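Soluble secreted antigen MPT53 (Mycobacterium tuberculosis, PDB 1LU4) probably catalyses the oxidation of reduced, unfolded secreted proteins, forming their disulfide bonds as a secreted oxidoreductase of the thioredoxin family. Local coordinates at residues P26-W32 with V56-A62; V104-A108 with R130-L134. All coordinates share one frame; numbering follows the deposited sequence.

Contact 1 of 2, residues P26-W32 with V56-A62; sequences PAVLWFW and VTFVGIA
Ala62 and Trp32 make one of the closest side-chain meetings between two strands that run side by side in the same direction. The Ala62 methyl sits over the six-membered ring of the indole as a CH-pi contact, CB lying 3.6 Å from the ring centroid. Trp32 reaches it because its CG lies between the backbone N and the carbonyl carbon (chi1 61°), which swings the ring across strand 57-62. Gly60 CA then meets the indole edge, 3.7 Å from Trp32 NE1. At the other end of this face, Val28 repeats the theme: its CB lies over one face of the Phe58 ring, 3.8 Å from Phe58 CD2, while its CG2 branch meets Val56 CG1. On the reverse face, Ile61 CD1 approaches Phe31 CZ obliquely at 3.8 Å, and Leu29 lies alongside Val59.

Behind these side chains, six backbone hydrogen bonds set a continuous parallel register. Val28 and Trp30 each use both N and O toward 57-62, whereas Ala27, Leu29 and Phe31 turn theirs to strand 102-106. The straightest bond at its hydrogen runs from Thr57 N to Pro26 O (3.1 Å, 174°). That carbonyl also accepts from a water, which in turn accepts from Thr57 OG1 at 2.7 Å, so the water bridges the two segments where the strands begin.

Farther out, Asn83 OD1 accepts from Trp32 NE1 and Phe73 stacks on the ring, fixing the indole against rotation; Glu42 takes the NE1 of Trp30. Helix 37-52 joins the two strands in a beta-alpha-beta crossover and packs on the Trp30 and Phe58 face. Trp32 touches Cys39, which with Cys36 is predicted to form a redox-active disulfide, not formed here. The contact thus buries an aromatic-rich strand pair beside these cysteines, with both indole N-H groups hydrogen-bonded.

Contact 2 of 2, residues V104-A108 with R130-L134; sequences VFYRA and RVAAL
Phe105 presents one face of its ring to the aliphatic part of Arg130, whose CB stands 4.0 Å from the ring centroid in a CH-pi contact; farther along the same chain, Arg130 CD lies 3.7 Å from Phe105 CE2. With chi1 at -65° and an extended run from CG to NE, the arginine crosses the phenylalanine at about a right angle, and its charged end continues to a salt bridge with Glu126. The ring edge is used as well, Val131 CG2 coming within 4.1 Å of Phe105 CE1 near the ring plane.

At Tyr106 the side chain leaves on the other side of the strand, where its hydroxyl bonds with Tyr95 and the amino terminus of Ala1. Its backbone is what meets the helix segment: Leu134, the last modelled residue, lays CD2 3.6 Å from Tyr106 O and also brushes Phe105 CB.

Arg107 follows, exposed, bending at chi3 (67°) to fold back over the chain end. This brings NH1 to 2.8 Å from Ala133 O, with that oxygen near the guanidinium plane, while Arg107 CG rests 4.0 Å from Leu134 CD2.

Phe105 also packs on Val28 of the central strand, and Val131 touches that same valine. Such packing of a C-terminal helix across one face of the central sheet is characteristic of the thioredoxin fold.

How the contacts relate
Followed from the N terminus, the chain first lays down strand 27-32, passes through helix 37-52 and returns as strand 57-62, so contact 1 closes a beta-alpha-beta loop. Contact 2 opens only afterwards: strand 102-106 leads through strand 112-115 into helix 124-133, which comes back against it. The two loops are thus in series, neither nested nor crossed. They join in space because strands 27-32 and 102-106 are antiparallel neighbours, with probable hydrogen bonds from Tyr106 N to Ala27 O and from Val104 N to Leu29 O. Leu134 CD1 also packs against Ala27 O, linking the buried contact 1 to the partly buried contact 2 at the C-terminal helix.

Contact 1 of 2, residues P26-W32 with V56-A62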
# COMPACT_ATOMS: atom_id res chain seq x y z
N PRO A 26 -1.60 -3.02 -13.47
CA PRO A 26 -0.96 -1.92 -12.75
C PRO A 26 -1.45 -1.92 -11.29
O PRO A 26 -2.63 -2.12 -11.01
CB PRO A 26 -1.46 -0.67 -13.47
CG PRO A 26 -2.59 -1.07 -14.34
CD PRO A 26 -2.57 -2.55 -14.51
N ALA A 27 -0.50 -1.73 -10.38
CA ALA A 27 -0.85 -1.82 -8.97
C ALA A 27 0.08 -0.95 -8.15
O ALA A 27 1.22 -0.64 -8.59
CB ALA A 27 -0.76 -3.29 -8.53
N VAL A 28 -0.36 -0.62 -6.96
CA VAL A 28 0.47 0.14 -6.02
C VAL A 28 0.35 -0.59 -4.68
O VAL A 28 -0.75 -0.78 -4.16
CB VAL A 28 -0.00 1.60 -5.89
CG1 VAL A 28 0.81 2.33 -4.80
CG2 VAL A 28 0.07 2.38 -7.20
N LEU A 29 1.53 -0.94 -4.10
CA LEU A 29 1.58 -1.37 -2.72
C LEU A 29 2.01 -0.19 -1.86
O LEU A 29 2.97 0.52 -2.22
CB LEU A 29 2.58 -2.51 -2.50
CG LEU A 29 2.42 -3.74 -3.38
CD1 LEU A 29 3.47 -4.78 -3.01
CD2 LEU A 29 1.00 -4.31 -3.35
N TRP A 30 1.34 0.01 -0.73
CA TRP A 30 1.68 1.09 0.17
C TRP A 30 1.82 0.50 1.56
O TRP A 30 0.85 0.01 2.15
CB TRP A 30 0.61 2.17 0.15
CG TRP A 30 0.89 3.38 1.00
CD1 TRP A 30 2.00 4.18 0.98
CD2 TRP A 30 0.02 3.97 1.98
NE1 TRP A 30 1.90 5.21 1.88
CE2 TRP A 30 0.69 5.10 2.50
CE3 TRP A 30 -1.26 3.63 2.45
CZ2 TRP A 30 0.10 5.90 3.49
CZ3 TRP A 30 -1.84 4.45 3.44
CH2 TRP A 30 -1.14 5.55 3.93
N PHE A 31 3.06 0.53 2.07
CA PHE A 31 3.37 -0.02 3.42
C PHE A 31 3.27 1.08 4.42
O PHE A 31 3.99 2.10 4.34
CB PHE A 31 4.81 -0.58 3.39
CG PHE A 31 4.96 -1.78 2.47
CD1 PHE A 31 5.17 -1.64 1.09
CD2 PHE A 31 4.87 -3.08 2.99
CE1 PHE A 31 5.30 -2.75 0.29
CE2 PHE A 31 4.98 -4.19 2.17
CZ PHE A 31 5.18 -4.05 0.80
N TRP A 32 2.39 0.91 5.39
CA TRP A 32 2.09 1.99 6.36
C TRP A 32 1.93 1.43 7.76
O TRP A 32 1.76 0.23 8.01
CB TRP A 32 0.80 2.66 5.92
CG TRP A 32 -0.48 1.91 5.82
CD1 TRP A 32 -0.93 1.25 4.72
CD2 TRP A 32 -1.49 1.74 6.83
NE1 TRP A 32 -2.16 0.67 4.95
CE2 TRP A 32 -2.52 0.97 6.24
CE3 TRP A 32 -1.62 2.16 8.15
CZ2 TRP A 32 -3.69 0.61 6.93
CZ3 TRP A 32 -2.77 1.81 8.83
CH2 TRP A 32 -3.79 1.03 8.24
N VAL A 56 -6.06 1.13 -11.61
CA VAL A 56 -4.84 0.77 -10.88
C VAL A 56 -5.33 0.20 -9.54
O VAL A 56 -6.20 0.78 -8.87
CB VAL A 56 -3.95 2.00 -10.65
CG1 VAL A 56 -2.73 1.71 -9.82
CG2 VAL A 56 -3.51 2.57 -12.02
N THR A 57 -4.80 -0.96 -9.16
CA THR A 57 -5.24 -1.61 -7.93
C THR A 57 -4.28 -1.27 -6.77
O THR A 57 -3.10 -1.54 -6.86
CB THR A 57 -5.28 -3.13 -8.14
OG1 THR A 57 -6.15 -3.39 -9.27
CG2 THR A 57 -5.86 -3.83 -6.93
N PHE A 58 -4.83 -0.62 -5.78
CA PHE A 58 -4.05 -0.19 -4.62
C PHE A 58 -4.25 -1.19 -3.50
O PHE A 58 -5.37 -1.59 -3.19
CB PHE A 58 -4.54 1.20 -4.11
CG PHE A 58 -4.11 2.35 -5.01
CD1 PHE A 58 -4.68 2.51 -6.27
CD2 PHE A 58 -3.15 3.25 -4.56
CE1 PHE A 58 -4.29 3.57 -7.08
CE2 PHE A 58 -2.75 4.33 -5.36
CZ PHE A 58 -3.34 4.45 -6.59
N VAL A 59 -3.13 -1.55 -2.83
CA VAL A 59 -3.17 -2.41 -1.67
C VAL A 59 -2.29 -1.79 -0.63
O VAL A 59 -1.09 -1.63 -0.80
CB VAL A 59 -2.72 -3.83 -2.01
CG1 VAL A 59 -2.76 -4.74 -0.78
CG2 VAL A 59 -3.56 -4.40 -3.15
N GLY A 60 -2.92 -1.47 0.51
CA GLY A 60 -2.15 -1.03 1.69
C GLY A 60 -1.74 -2.25 2.50
O GLY A 60 -2.48 -3.24 2.56
N ILE A 61 -0.59 -2.17 3.15
CA ILE A 61 -0.06 -3.29 3.91
C ILE A 61 0.41 -2.68 5.24
O ILE A 61 1.39 -1.92 5.28
CB ILE A 61 1.06 -4.04 3.18
CG1 ILE A 61 0.59 -4.48 1.78
CG2 ILE A 61 1.53 -5.20 4.03
CD1 ILE A 61 1.58 -5.11 0.87
N ALA A 62 -0.32 -2.98 6.31
CA ALA A 62 -0.04 -2.34 7.61
C ALA A 62 0.60 -3.36 8.54
O ALA A 62 0.33 -4.58 8.49
CB ALA A 62 -1.37 -1.87 8.24
O HOH W 1 -5.22 -2.91 -11.76

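Contact 2 of 2, residues V104-A108 with R130-L134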
# COMPACT_ATOMS: atom_id res chain seq x y z
N VAL A 104 5.47 0.66 -3.64
CA VAL A 104 5.92 -0.10 -4.79
C VAL A 104 4.92 0.15 -5.89
O VAL A 104 3.76 -0.18 -5.77
CB VAL A 104 6.10 -1.59 -4.50
CG1 VAL A 104 6.65 -2.30 -5.71
CG2 VAL A 104 7.01 -1.88 -3.26
N PHE A 105 5.43 0.68 -7.02
CA PHE A 105 4.61 1.03 -8.17
C PHE A 105 4.81 -0.03 -9.24
O PHE A 105 5.92 -0.09 -9.84
CB PHE A 105 5.04 2.41 -8.68
CG PHE A 105 4.70 3.53 -7.74
CD1 PHE A 105 3.43 4.07 -7.69
CD2 PHE A 105 5.69 4.02 -6.88
CE1 PHE A 105 3.11 5.07 -6.83
CE2 PHE A 105 5.39 5.05 -5.99
CZ PHE A 105 4.11 5.56 -5.98
N TYR A 106 3.82 -0.87 -9.50
CA TYR A 106 3.94 -1.96 -10.47
C TYR A 106 3.22 -1.63 -11.77
O TYR A 106 2.08 -1.20 -11.80
CB TYR A 106 3.21 -3.16 -9.95
CG TYR A 106 3.97 -4.07 -8.99
CD1 TYR A 106 4.94 -4.90 -9.49
CD2 TYR A 106 3.70 -4.06 -7.65
CE1 TYR A 106 5.63 -5.73 -8.65
CE2 TYR A 106 4.39 -4.92 -6.79
CZ TYR A 106 5.36 -5.74 -7.29
OH TYR A 106 6.04 -6.58 -6.44
N ARG A 107 3.96 -1.85 -12.85
CA ARG A 107 3.36 -1.91 -14.17
C ARG A 107 2.77 -3.31 -14.40
O ARG A 107 3.13 -4.27 -13.73
CB ARG A 107 4.39 -1.64 -15.28
CG ARG A 107 4.93 -0.20 -15.19
CD ARG A 107 5.85 -0.01 -16.41
NE ARG A 107 5.11 -0.02 -17.67
CZ ARG A 107 4.59 1.07 -18.23
NH1 ARG A 107 4.74 2.25 -17.63
NH2 ARG A 107 3.94 0.95 -19.38
N ALA A 108 1.86 -3.40 -15.40
CA ALA A 108 1.25 -4.69 -15.73
C ALA A 108 2.29 -5.70 -16.17
O ALA A 108 2.10 -6.90 -16.00
CB ALA A 108 0.21 -4.47 -16.86
N ARG A 130 3.17 9.49 -10.52
CA ARG A 130 3.75 8.12 -10.56
C ARG A 130 2.68 7.10 -10.96
O ARG A 130 2.93 6.14 -11.70
CB ARG A 130 4.38 7.77 -9.21
CG ARG A 130 5.60 8.67 -8.89
CD ARG A 130 6.10 8.31 -7.49
NE ARG A 130 7.32 8.98 -7.11
CZ ARG A 130 8.56 8.66 -7.50
NH1 ARG A 130 8.85 7.65 -8.29
NH2 ARG A 130 9.55 9.42 -7.01
N VAL A 131 1.45 7.33 -10.47
CA VAL A 131 0.37 6.38 -10.82
C VAL A 131 -0.01 6.49 -12.30
O VAL A 131 -0.17 5.45 -12.97
CB VAL A 131 -0.81 6.64 -9.88
CG1 VAL A 131 -2.06 5.92 -10.36
CG2 VAL A 131 -0.43 6.20 -8.47
N ALA A 132 -0.09 7.72 -12.83
CA ALA A 132 -0.35 7.87 -14.27
C ALA A 132 0.71 7.17 -15.09
O ALA A 132 0.41 6.66 -16.20
CB ALA A 132 -0.37 9.36 -14.58
N ALA A 133 1.97 7.16 -14.64
CA ALA A 133 3.04 6.59 -15.46
C ALA A 133 2.87 5.09 -15.63
O ALA A 133 3.40 4.52 -16.56
CB ALA A 133 4.46 6.83 -14.88
N LEU A 134 2.14 4.45 -14.72
CA LEU A 134 1.91 2.99 -14.89
C LEU A 134 1.07 2.85 -16.21
O LEU A 134 1.56 1.44 -16.30
CB LEU A 134 1.33 2.45 -13.62
CG LEU A 134 1.99 2.75 -12.28
CD1 LEU A 134 1.18 2.23 -11.09
CD2 LEU A 134 3.39 2.13 -12.26
O HOH W 2 1.00 -1.17 -17.00